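Local atomic coordinates of Tll1590 protein (Thermosynechococcus elongatus, PDB entry 6LDQ), a protein that is named a sucrose-phosphate synthase and contains a glycosyl transferase 4-like domain of the GT-B class, a Rossmann-like sheet flanked by helices. Residues K92-F97 against S116-W121; I8-V13 against R34-A39; I71-G76 against K98-K103; V47-R52 against I62-H67. All coordinates share one frame; numbering follows the deposited sequence.

Contact 1 of 4, residues K92-F97 against S116-W121; sequences KFVEAF and SGWVGW
V94 and V119 each set CG1 anti to the backbone N (chi1 160° and 170°), which leaves CG2 anti to the carbonyl carbon and aimed across the gap between their two helices. The two branched side chains slide past one another in opposite directions, and the single methyl V94 CG2 rests between both branches of its partner, 3.7 Å from V119 CG1 and 3.8 Å from V119 CG2. On the inner side V119 CG2 also meets F93 CD1 at 4.1 Å, the two side chains crossing at about a right angle. These are neighbouring helices, 90-104 and 113-126, on one side of the Rossmann-like sheet of a GT-B domain, joined in the chain through strand 108-112. Their segments approach to 9.9 Å between axes and cross at -57°, so the contact is short, with the CA atoms of V94 and V119 5.9 Å apart. W118 adds a second wall: its benzo carbon CZ3 reaches V94 CG2 at 4.1 Å, obliquely to the ring, while F87 meets the indole edge-to-face. Beyond F93 lie I11 of strand 8-11 and L73 of strand 68-73, which carry the packing down to the sheet.

Contact 2 of 4, residues I8-V13 against R34-A39; sequences IALISV and RQLGEA
In the parallel beta-alpha-beta crossover formed by strand 8-11, helix 32-42 and strand 47-52, L10 of the first strand meets L36 and G37 of the helix. The unit belongs to the Rossmann-like domain, and strand 47-52 lies beside strand 8-11 in its sheet. One methyl makes the contact from the strand. L10 holds CG beside its backbone N (chi1 -82°), and CD2 reaches the helix, where it stands 3.6 Å from L36 CD2 and 4.0 Å from L36 CG. The two leucine side chains cross at about a right angle. G37 takes part through its backbone: at the closest register the CA atoms of L10 and G37 are 7.2 Å apart, and with no side chain at G37 the leucine methyl lies against the helix main chain. All three residues are buried. L36 also packs against H110 of strand 108-112 and I203 of helix 200-216. On the outer side of helix 32-42 the chemistry changes to charge: R34 and E38, one turn apart, form a salt bridge through R34 NE and E38 OE2, while H64 lies against both side chains. Back in the interior, the L10 methyl CD2 lies 3.8 Å from G37 N.

Contact 3 of 4, residues I71-G76 against K98-K103; sequences IRLQAG and KAYHAK
Y100, I71 and L73 account for the buried surface here, with one aromatic ring on helix 90-104 received by two aliphatic side chains of strand 68-73. I71 and L73 both direct their side chains toward the helix, as alternate residues of a strand do, whereas R72 between them turns away and pairs with D58. I71 comes at the ring from the opposite direction and touches it with two branches. Its first torsion splits them, and the extended second torsion (chi2 151°) carries CD1 out to 3.4 Å from Y100 CE2, while CG2 sits 3.6 Å from both Y100 CZ and Y100 OH. The isoleucine therefore spans the phenol from CE2, beside the hydroxyl-bearing carbon, to the oxygen. L73 slides past Y100, and its CD2 comes from the same side of the ring plane, toward CD1 and CE1, 3.7 Å from Y100 CE1. Both aliphatic groups approach obliquely. F50 of strand 47-52 meets the same tyrosine edge-to-face, so Y100 bridges two neighbouring strands, and L73 continues inward to F93, A96 and F97. A helix laid over a parallel strand in this way is the alpha/beta layering of a Rossmann-like GT-B domain.

Contact 4 of 4, residues V47-R52 against I62-H67; sequences VDMFTR and IEHSPH
H64 turns a corner in its chain and, with S65, forms a classic beta bulge in which both residues face C68; the bend swings the imidazole toward M49 of strand 47-52. The setting is the edge of a Rossmann-like sheet: strand 47-52 runs parallel to strand 68-73, which pairs antiparallel with the outermost strand, 61-63, and the bulge lies in that hairpin. Across the contact H64 CD2 lies 4.0 Å from M49 CE. M49 reaches this spot because its chain bends at the thioether (chi3 -76°), and its terminal methyl comes obliquely to the ring as the two side chains cross. H64 NE2 is hydrogen-bonded to T70 OG1, a tie that should limit rotation of the imidazole, while R34 and E38 of helix 32-42 also touch H64. M49 itself packs on V33 and L10, linking the bulge to the buried side of the sheet. Farther along, the start of the strand is bonded to the loop that follows the bulge: V47 N donates to H67 O over 2.8 Å, nearly straight at an N-H...O angle of 164°. D48 lies on the other face, where OD1 forms a salt bridge with R69 NE and OD2 bonds to Y106 OH. A water also sits between the two segments and cannot serve every acceptor in reach at once; it lies 2.9 Å from D48 OD1 and 2.9 Å from H67 O, the second bond being weak.

How the contacts relate
The four contacts illustrate how chemistry follows the elements that are joined in a layered alpha/beta domain. Contact 2 is wholly buried, contact 3 largely so, and both set a helix on the sheet, from opposite faces. Contact 1 joins two helices of one layer, sharing helix 90-104 with contact 3; these three rest on apolar packing. Contact 4, between a strand and the edge hairpin, adds a backbone bond and a water. Strand 47-52 binds the set together: L10 O and F50 N lie 2.9 Å apart between contacts 2 and 4, and I71 N and M49 O 2.7 Å between contacts 3 and 4. F50 also meets F97 of contact 1, whereas contacts 2 and 3 do not touch.

Contact 1 of 4, residues K92-F97 against S116-W121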
# COMPACT_ATOMS: atom_id res chain seq x y z
N LYS A 92 -15.79 -3.39 -0.54
CA LYS A 92 -16.10 -3.16 0.87
C LYS A 92 -14.89 -2.58 1.59
O LYS A 92 -15.04 -1.71 2.46
CB LYS A 92 -16.56 -4.45 1.54
CG LYS A 92 -17.80 -5.09 0.90
CD LYS A 92 -18.01 -6.53 1.37
CE LYS A 92 -19.48 -6.84 1.57
NZ LYS A 92 -19.74 -8.29 1.85
N PHE A 93 -13.68 -3.05 1.25
CA PHE A 93 -12.47 -2.49 1.85
C PHE A 93 -12.30 -1.03 1.48
O PHE A 93 -11.87 -0.21 2.30
CB PHE A 93 -11.24 -3.30 1.43
CG PHE A 93 -10.01 -3.03 2.26
CD1 PHE A 93 -9.25 -1.90 2.04
CD2 PHE A 93 -9.62 -3.92 3.24
CE1 PHE A 93 -8.12 -1.64 2.81
CE2 PHE A 93 -8.50 -3.68 4.01
CZ PHE A 93 -7.74 -2.55 3.79
N VAL A 94 -12.68 -0.67 0.25
CA VAL A 94 -12.59 0.72 -0.18
C VAL A 94 -13.53 1.60 0.63
O VAL A 94 -13.16 2.70 1.06
CB VAL A 94 -12.88 0.83 -1.69
CG1 VAL A 94 -13.27 2.24 -2.05
CG2 VAL A 94 -11.66 0.36 -2.53
N GLU A 95 -14.77 1.13 0.85
CA GLU A 95 -15.75 1.89 1.63
C GLU A 95 -15.32 2.05 3.09
O GLU A 95 -15.48 3.13 3.68
CB GLU A 95 -17.13 1.20 1.57
CG GLU A 95 -17.97 1.38 2.87
CD GLU A 95 -19.34 0.70 2.82
OE1 GLU A 95 -19.55 -0.20 1.98
OE2 GLU A 95 -20.21 1.07 3.63
N ALA A 96 -14.81 0.98 3.69
CA ALA A 96 -14.35 1.05 5.07
C ALA A 96 -13.17 2.01 5.21
O ALA A 96 -13.09 2.77 6.19
CB ALA A 96 -13.96 -0.34 5.55
N PHE A 97 -12.25 1.97 4.25
CA PHE A 97 -11.09 2.86 4.29
C PHE A 97 -11.51 4.31 4.11
O PHE A 97 -10.94 5.22 4.75
CB PHE A 97 -10.07 2.47 3.21
CG PHE A 97 -8.88 3.40 3.15
CD1 PHE A 97 -7.79 3.21 3.98
CD2 PHE A 97 -8.86 4.49 2.27
CE1 PHE A 97 -6.69 4.07 3.94
CE2 PHE A 97 -7.75 5.36 2.24
CZ PHE A 97 -6.68 5.14 3.06
N SER A 116 -4.41 -4.76 -2.91
CA SER A 116 -4.44 -3.43 -2.30
C SER A 116 -4.32 -2.34 -3.37
O SER A 116 -4.89 -1.26 -3.22
CB SER A 116 -3.32 -3.31 -1.28
OG SER A 116 -3.31 -4.43 -0.40
N GLY A 117 -3.61 -2.64 -4.47
CA GLY A 117 -3.43 -1.64 -5.50
C GLY A 117 -4.70 -1.27 -6.23
O GLY A 117 -4.88 -0.11 -6.63
N TRP A 118 -5.57 -2.25 -6.47
CA TRP A 118 -6.93 -1.96 -6.91
C TRP A 118 -7.59 -0.93 -5.99
O TRP A 118 -8.22 0.03 -6.45
CB TRP A 118 -7.74 -3.27 -6.92
CG TRP A 118 -9.01 -3.16 -7.68
CD1 TRP A 118 -9.19 -3.35 -9.03
CD2 TRP A 118 -10.29 -2.81 -7.15
NE1 TRP A 118 -10.51 -3.14 -9.35
CE2 TRP A 118 -11.20 -2.80 -8.22
CE3 TRP A 118 -10.74 -2.48 -5.87
CZ2 TRP A 118 -12.56 -2.51 -8.05
CZ3 TRP A 118 -12.10 -2.18 -5.69
CH2 TRP A 118 -12.99 -2.21 -6.78
N VAL A 119 -7.45 -1.12 -4.69
CA VAL A 119 -7.99 -0.14 -3.75
C VAL A 119 -7.35 1.22 -4.01
O VAL A 119 -8.04 2.24 -4.13
CB VAL A 119 -7.79 -0.62 -2.30
CG1 VAL A 119 -8.13 0.49 -1.29
CG2 VAL A 119 -8.61 -1.88 -2.02
N GLY A 120 -6.03 1.24 -4.16
CA GLY A 120 -5.35 2.50 -4.48
C GLY A 120 -5.83 3.09 -5.79
O GLY A 120 -6.09 4.29 -5.88
N TRP A 121 -5.98 2.24 -6.81
CA TRP A 121 -6.48 2.70 -8.10
C TRP A 121 -7.86 3.33 -7.99
O TRP A 121 -8.13 4.38 -8.58
CB TRP A 121 -6.50 1.51 -9.06
CG TRP A 121 -7.07 1.81 -10.37
CD1 TRP A 121 -6.73 2.81 -11.22
CD2 TRP A 121 -8.10 1.07 -11.02
NE1 TRP A 121 -7.49 2.74 -12.37
CE2 TRP A 121 -8.34 1.68 -12.27
CE3 TRP A 121 -8.85 -0.05 -10.66
CZ2 TRP A 121 -9.31 1.21 -13.15
CZ3 TRP A 121 -9.81 -0.52 -11.54
CH2 TRP A 121 -10.02 0.11 -12.78

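Contact 2 of 4, residues I8-V13 against R34-A39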
# COMPACT_ATOMS: atom_id res chain seq x y z
N ILE A 8 0.20 9.46 6.67
CA ILE A 8 0.33 8.55 5.50
C ILE A 8 -0.37 7.23 5.83
O ILE A 8 -0.38 6.87 6.95
CB ILE A 8 1.78 8.32 5.06
CG1 ILE A 8 2.56 7.49 6.07
CG2 ILE A 8 2.50 9.58 4.66
CD1 ILE A 8 3.91 7.17 5.58
N ALA A 9 -0.94 6.61 4.83
CA ALA A 9 -1.62 5.34 4.97
C ALA A 9 -0.88 4.30 4.15
O ALA A 9 -0.58 4.54 2.97
CB ALA A 9 -3.08 5.43 4.52
N LEU A 10 -0.55 3.18 4.78
CA LEU A 10 -0.11 1.98 4.08
C LEU A 10 -1.29 1.02 4.06
O LEU A 10 -2.04 0.91 5.04
CB LEU A 10 1.10 1.33 4.76
CG LEU A 10 2.53 1.87 4.50
CD1 LEU A 10 2.64 3.38 4.57
CD2 LEU A 10 3.54 1.20 5.42
N ILE A 11 -1.49 0.35 2.94
CA ILE A 11 -2.62 -0.56 2.79
C ILE A 11 -2.11 -1.92 2.35
O ILE A 11 -1.39 -2.02 1.35
CB ILE A 11 -3.65 -0.04 1.77
CG1 ILE A 11 -4.33 1.22 2.30
CG2 ILE A 11 -4.71 -1.10 1.50
CD1 ILE A 11 -5.11 1.94 1.25
N SER A 12 -2.49 -2.97 3.10
CA SER A 12 -2.23 -4.37 2.83
C SER A 12 -3.50 -5.15 3.19
O SER A 12 -3.62 -5.73 4.27
CB SER A 12 -1.03 -4.88 3.62
OG SER A 12 -0.73 -6.22 3.30
N VAL A 13 -4.47 -5.15 2.26
CA VAL A 13 -5.71 -5.90 2.42
C VAL A 13 -5.43 -7.25 3.07
O VAL A 13 -5.98 -7.57 4.13
CB VAL A 13 -6.43 -6.10 1.08
CG1 VAL A 13 -7.78 -6.82 1.31
CG2 VAL A 13 -6.61 -4.77 0.36
N ARG A 34 3.45 -4.16 8.02
CA ARG A 34 3.61 -3.99 9.46
C ARG A 34 5.02 -3.54 9.81
O ARG A 34 5.22 -2.61 10.60
CB ARG A 34 3.27 -5.29 10.19
CG ARG A 34 2.87 -5.07 11.64
CD ARG A 34 3.88 -5.67 12.60
NE ARG A 34 3.74 -5.12 13.96
CZ ARG A 34 4.38 -5.61 15.02
NH1 ARG A 34 5.20 -6.64 14.87
NH2 ARG A 34 4.20 -5.06 16.21
N GLN A 35 6.03 -4.20 9.24
CA GLN A 35 7.39 -3.85 9.60
C GLN A 35 7.79 -2.51 8.99
O GLN A 35 8.43 -1.69 9.65
CB GLN A 35 8.35 -4.96 9.18
CG GLN A 35 8.15 -6.23 10.00
CD GLN A 35 9.36 -7.13 9.97
OE1 GLN A 35 10.30 -6.94 10.74
NE2 GLN A 35 9.35 -8.12 9.08
N LEU A 36 7.40 -2.27 7.74
CA LEU A 36 7.72 -1.00 7.09
C LEU A 36 7.18 0.19 7.89
O LEU A 36 7.94 1.09 8.26
CB LEU A 36 7.17 -0.99 5.66
CG LEU A 36 7.40 0.29 4.85
CD1 LEU A 36 8.90 0.49 4.52
CD2 LEU A 36 6.56 0.28 3.59
N GLY A 37 5.88 0.18 8.20
CA GLY A 37 5.28 1.34 8.85
C GLY A 37 5.89 1.66 10.21
O GLY A 37 6.04 2.83 10.57
N GLU A 38 6.26 0.62 10.97
CA GLU A 38 6.91 0.84 12.26
C GLU A 38 8.30 1.45 12.10
O GLU A 38 8.67 2.37 12.84
CB GLU A 38 6.99 -0.48 13.03
CG GLU A 38 5.72 -0.82 13.81
CD GLU A 38 5.47 -2.31 13.92
OE1 GLU A 38 6.43 -3.08 13.73
OE2 GLU A 38 4.31 -2.71 14.20
N ALA A 39 9.08 0.95 11.14
CA ALA A 39 10.38 1.58 10.89
C ALA A 39 10.19 2.99 10.33
O ALA A 39 10.90 3.92 10.72
CB ALA A 39 11.21 0.72 9.93

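Contact 3 of 4, residues I71-G76 against K98-K103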
# COMPACT_ATOMS: atom_id res chain seq x y z
N ILE A 71 -4.93 -0.53 11.63
CA ILE A 71 -6.38 -0.47 11.66
C ILE A 71 -6.92 -1.68 10.89
O ILE A 71 -6.52 -1.92 9.74
CB ILE A 71 -6.89 0.86 11.06
CG1 ILE A 71 -6.63 2.01 12.05
CG2 ILE A 71 -8.35 0.76 10.72
CD1 ILE A 71 -6.42 3.37 11.40
N ARG A 72 -7.79 -2.46 11.53
CA ARG A 72 -8.37 -3.64 10.90
C ARG A 72 -9.80 -3.33 10.49
O ARG A 72 -10.63 -2.98 11.34
CB ARG A 72 -8.29 -4.86 11.82
CG ARG A 72 -6.86 -5.24 12.14
CD ARG A 72 -6.74 -6.36 13.15
NE ARG A 72 -7.08 -7.65 12.57
CZ ARG A 72 -6.24 -8.40 11.86
NH1 ARG A 72 -5.00 -7.98 11.66
NH2 ARG A 72 -6.65 -9.56 11.37
N LEU A 73 -10.08 -3.44 9.20
CA LEU A 73 -11.36 -3.00 8.68
C LEU A 73 -12.22 -4.23 8.42
O LEU A 73 -11.73 -5.24 7.93
CB LEU A 73 -11.20 -2.20 7.39
CG LEU A 73 -10.30 -0.95 7.42
CD1 LEU A 73 -9.96 -0.54 6.00
CD2 LEU A 73 -10.99 0.20 8.16
N GLN A 74 -13.49 -4.14 8.80
CA GLN A 74 -14.43 -5.18 8.41
C GLN A 74 -14.71 -5.01 6.92
O GLN A 74 -15.24 -3.98 6.49
CB GLN A 74 -15.70 -5.11 9.24
CG GLN A 74 -16.69 -6.20 8.86
CD GLN A 74 -17.79 -6.39 9.90
OE1 GLN A 74 -17.77 -5.78 10.97
NE2 GLN A 74 -18.76 -7.24 9.58
N ALA A 75 -14.29 -5.99 6.12
CA ALA A 75 -14.46 -5.88 4.68
C ALA A 75 -14.56 -7.31 4.13
O ALA A 75 -13.54 -7.95 3.84
CB ALA A 75 -13.32 -5.10 4.05
N GLY A 76 -15.79 -7.80 4.00
CA GLY A 76 -16.00 -9.19 3.69
C GLY A 76 -15.98 -10.03 4.95
O GLY A 76 -15.83 -9.52 6.06
N LYS A 98 -12.52 4.56 3.26
CA LYS A 98 -12.94 5.92 2.98
C LYS A 98 -13.47 6.64 4.22
O LYS A 98 -13.42 7.87 4.26
CB LYS A 98 -13.99 5.94 1.87
CG LYS A 98 -13.38 5.85 0.47
CD LYS A 98 -14.44 5.76 -0.62
CE LYS A 98 -15.02 7.13 -0.97
NZ LYS A 98 -16.21 7.45 -0.14
N ALA A 99 -13.92 5.91 5.24
CA ALA A 99 -14.29 6.56 6.50
C ALA A 99 -13.06 7.14 7.21
O ALA A 99 -13.17 8.18 7.87
CB ALA A 99 -15.01 5.59 7.44
N TYR A 100 -11.91 6.47 7.11
CA TYR A 100 -10.67 7.02 7.68
C TYR A 100 -10.08 8.12 6.80
O TYR A 100 -9.64 9.16 7.31
CB TYR A 100 -9.64 5.91 7.90
CG TYR A 100 -9.90 5.10 9.14
CD1 TYR A 100 -10.77 4.00 9.12
CD2 TYR A 100 -9.28 5.42 10.34
CE1 TYR A 100 -11.02 3.26 10.27
CE2 TYR A 100 -9.53 4.68 11.49
CZ TYR A 100 -10.39 3.61 11.45
OH TYR A 100 -10.61 2.89 12.61
N HIS A 101 -10.04 7.89 5.49
CA HIS A 101 -9.55 8.91 4.56
C HIS A 101 -10.41 10.16 4.59
O HIS A 101 -9.92 11.26 4.28
CB HIS A 101 -9.48 8.33 3.14
CG HIS A 101 -9.14 9.35 2.10
ND1 HIS A 101 -10.08 9.97 1.31
CD2 HIS A 101 -7.94 9.86 1.72
CE1 HIS A 101 -9.49 10.82 0.49
NE2 HIS A 101 -8.19 10.78 0.73
N ALA A 102 -11.69 10.03 4.94
CA ALA A 102 -12.56 11.20 4.98
C ALA A 102 -12.16 12.18 6.07
O ALA A 102 -12.38 13.38 5.92
CB ALA A 102 -14.02 10.79 5.19
N LYS A 103 -11.56 11.69 7.16
CA LYS A 103 -11.09 12.52 8.28
C LYS A 103 -9.60 12.83 8.19
O LYS A 103 -9.19 13.99 8.37
CB LYS A 103 -11.39 11.79 9.59
CG LYS A 103 -11.35 12.63 10.84
CD LYS A 103 -11.54 11.72 12.06
CE LYS A 103 -11.51 12.49 13.36
NZ LYS A 103 -11.24 11.59 14.52

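Contact 4 of 4, residues V47-R52 against I62-H67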
# COMPACT_ATOMS: atom_id res chain seq x y z
N VAL A 47 2.01 7.12 10.66
CA VAL A 47 1.65 5.98 9.80
C VAL A 47 0.41 5.26 10.33
O VAL A 47 0.44 4.69 11.43
CB VAL A 47 2.79 4.96 9.69
CG1 VAL A 47 2.37 3.81 8.75
CG2 VAL A 47 4.11 5.62 9.29
N ASP A 48 -0.63 5.18 9.49
CA ASP A 48 -1.80 4.33 9.70
C ASP A 48 -1.73 3.20 8.66
O ASP A 48 -1.74 3.48 7.46
CB ASP A 48 -3.10 5.12 9.52
CG ASP A 48 -3.40 6.09 10.71
OD1 ASP A 48 -2.90 5.83 11.81
OD2 ASP A 48 -4.14 7.07 10.50
N MET A 49 -1.63 1.96 9.12
CA MET A 49 -1.62 0.78 8.26
C MET A 49 -2.98 0.09 8.33
O MET A 49 -3.50 -0.11 9.43
CB MET A 49 -0.51 -0.19 8.69
CG MET A 49 0.92 0.31 8.45
SD MET A 49 2.10 -0.63 9.44
CE MET A 49 1.77 0.15 11.02
N PHE A 50 -3.54 -0.25 7.17
CA PHE A 50 -4.87 -0.85 7.10
C PHE A 50 -4.77 -2.26 6.51
O PHE A 50 -4.12 -2.46 5.47
CB PHE A 50 -5.84 -0.01 6.24
CG PHE A 50 -6.08 1.39 6.78
CD1 PHE A 50 -5.13 2.41 6.59
CD2 PHE A 50 -7.25 1.69 7.46
CE1 PHE A 50 -5.37 3.69 7.10
CE2 PHE A 50 -7.49 2.97 7.96
CZ PHE A 50 -6.54 3.97 7.78
N THR A 51 -5.39 -3.22 7.19
CA THR A 51 -5.57 -4.57 6.69
C THR A 51 -7.00 -4.98 7.01
O THR A 51 -7.74 -4.26 7.70
CB THR A 51 -4.51 -5.53 7.28
OG1 THR A 51 -4.62 -6.84 6.68
CG2 THR A 51 -4.62 -5.64 8.81
N ARG A 52 -7.42 -6.12 6.47
CA ARG A 52 -8.77 -6.59 6.73
C ARG A 52 -8.83 -7.33 8.06
O ARG A 52 -7.85 -7.92 8.53
CB ARG A 52 -9.27 -7.51 5.59
CG ARG A 52 -8.50 -8.83 5.46
CD ARG A 52 -9.02 -9.65 4.25
NE ARG A 52 -10.47 -9.61 4.22
CZ ARG A 52 -11.24 -10.59 4.69
NH1 ARG A 52 -10.67 -11.68 5.17
NH2 ARG A 52 -12.57 -10.47 4.68
N ILE A 62 -4.79 -1.32 16.55
CA ILE A 62 -3.66 -1.76 17.36
C ILE A 62 -2.60 -0.67 17.29
O ILE A 62 -1.97 -0.48 16.24
CB ILE A 62 -3.09 -3.10 16.91
CG1 ILE A 62 -4.15 -4.19 17.02
CG2 ILE A 62 -1.88 -3.47 17.78
CD1 ILE A 62 -3.62 -5.58 16.79
N GLU A 63 -2.39 0.02 18.40
CA GLU A 63 -1.37 1.06 18.48
C GLU A 63 0.00 0.43 18.71
O GLU A 63 0.18 -0.41 19.59
CB GLU A 63 -1.72 2.05 19.60
CG GLU A 63 -2.80 3.06 19.18
CD GLU A 63 -3.41 3.77 20.38
OE1 GLU A 63 -4.21 4.71 20.17
OE2 GLU A 63 -3.12 3.38 21.52
N HIS A 64 0.96 0.82 17.88
CA HIS A 64 2.35 0.41 18.06
C HIS A 64 3.21 1.50 18.65
O HIS A 64 4.20 1.19 19.33
CB HIS A 64 2.93 -0.05 16.72
CG HIS A 64 2.08 -1.04 15.99
ND1 HIS A 64 1.93 -2.34 16.41
CD2 HIS A 64 1.32 -0.91 14.88
CE1 HIS A 64 1.13 -2.98 15.58
NE2 HIS A 64 0.73 -2.13 14.65
N SER A 65 2.85 2.76 18.44
CA SER A 65 3.59 3.91 18.96
C SER A 65 2.70 5.14 18.81
O SER A 65 1.68 5.07 18.11
CB SER A 65 4.92 4.06 18.23
OG SER A 65 5.73 2.91 18.43
N PRO A 66 3.03 6.29 19.46
CA PRO A 66 2.15 7.47 19.39
C PRO A 66 1.73 7.90 17.99
O PRO A 66 0.70 8.56 17.83
CB PRO A 66 2.99 8.57 20.05
CG PRO A 66 3.84 7.84 21.02
CD PRO A 66 4.14 6.50 20.41
N HIS A 67 2.51 7.56 16.96
CA HIS A 67 2.13 7.95 15.60
C HIS A 67 2.12 6.76 14.65
O HIS A 67 2.23 6.96 13.44
CB HIS A 67 3.07 9.04 15.07
CG HIS A 67 3.33 10.14 16.05
ND1 HIS A 67 4.51 10.22 16.76
CD2 HIS A 67 2.59 11.20 16.43
CE1 HIS A 67 4.47 11.29 17.54
NE2 HIS A 67 3.32 11.90 17.35
O HOH W 1 -0.63 6.98 13.13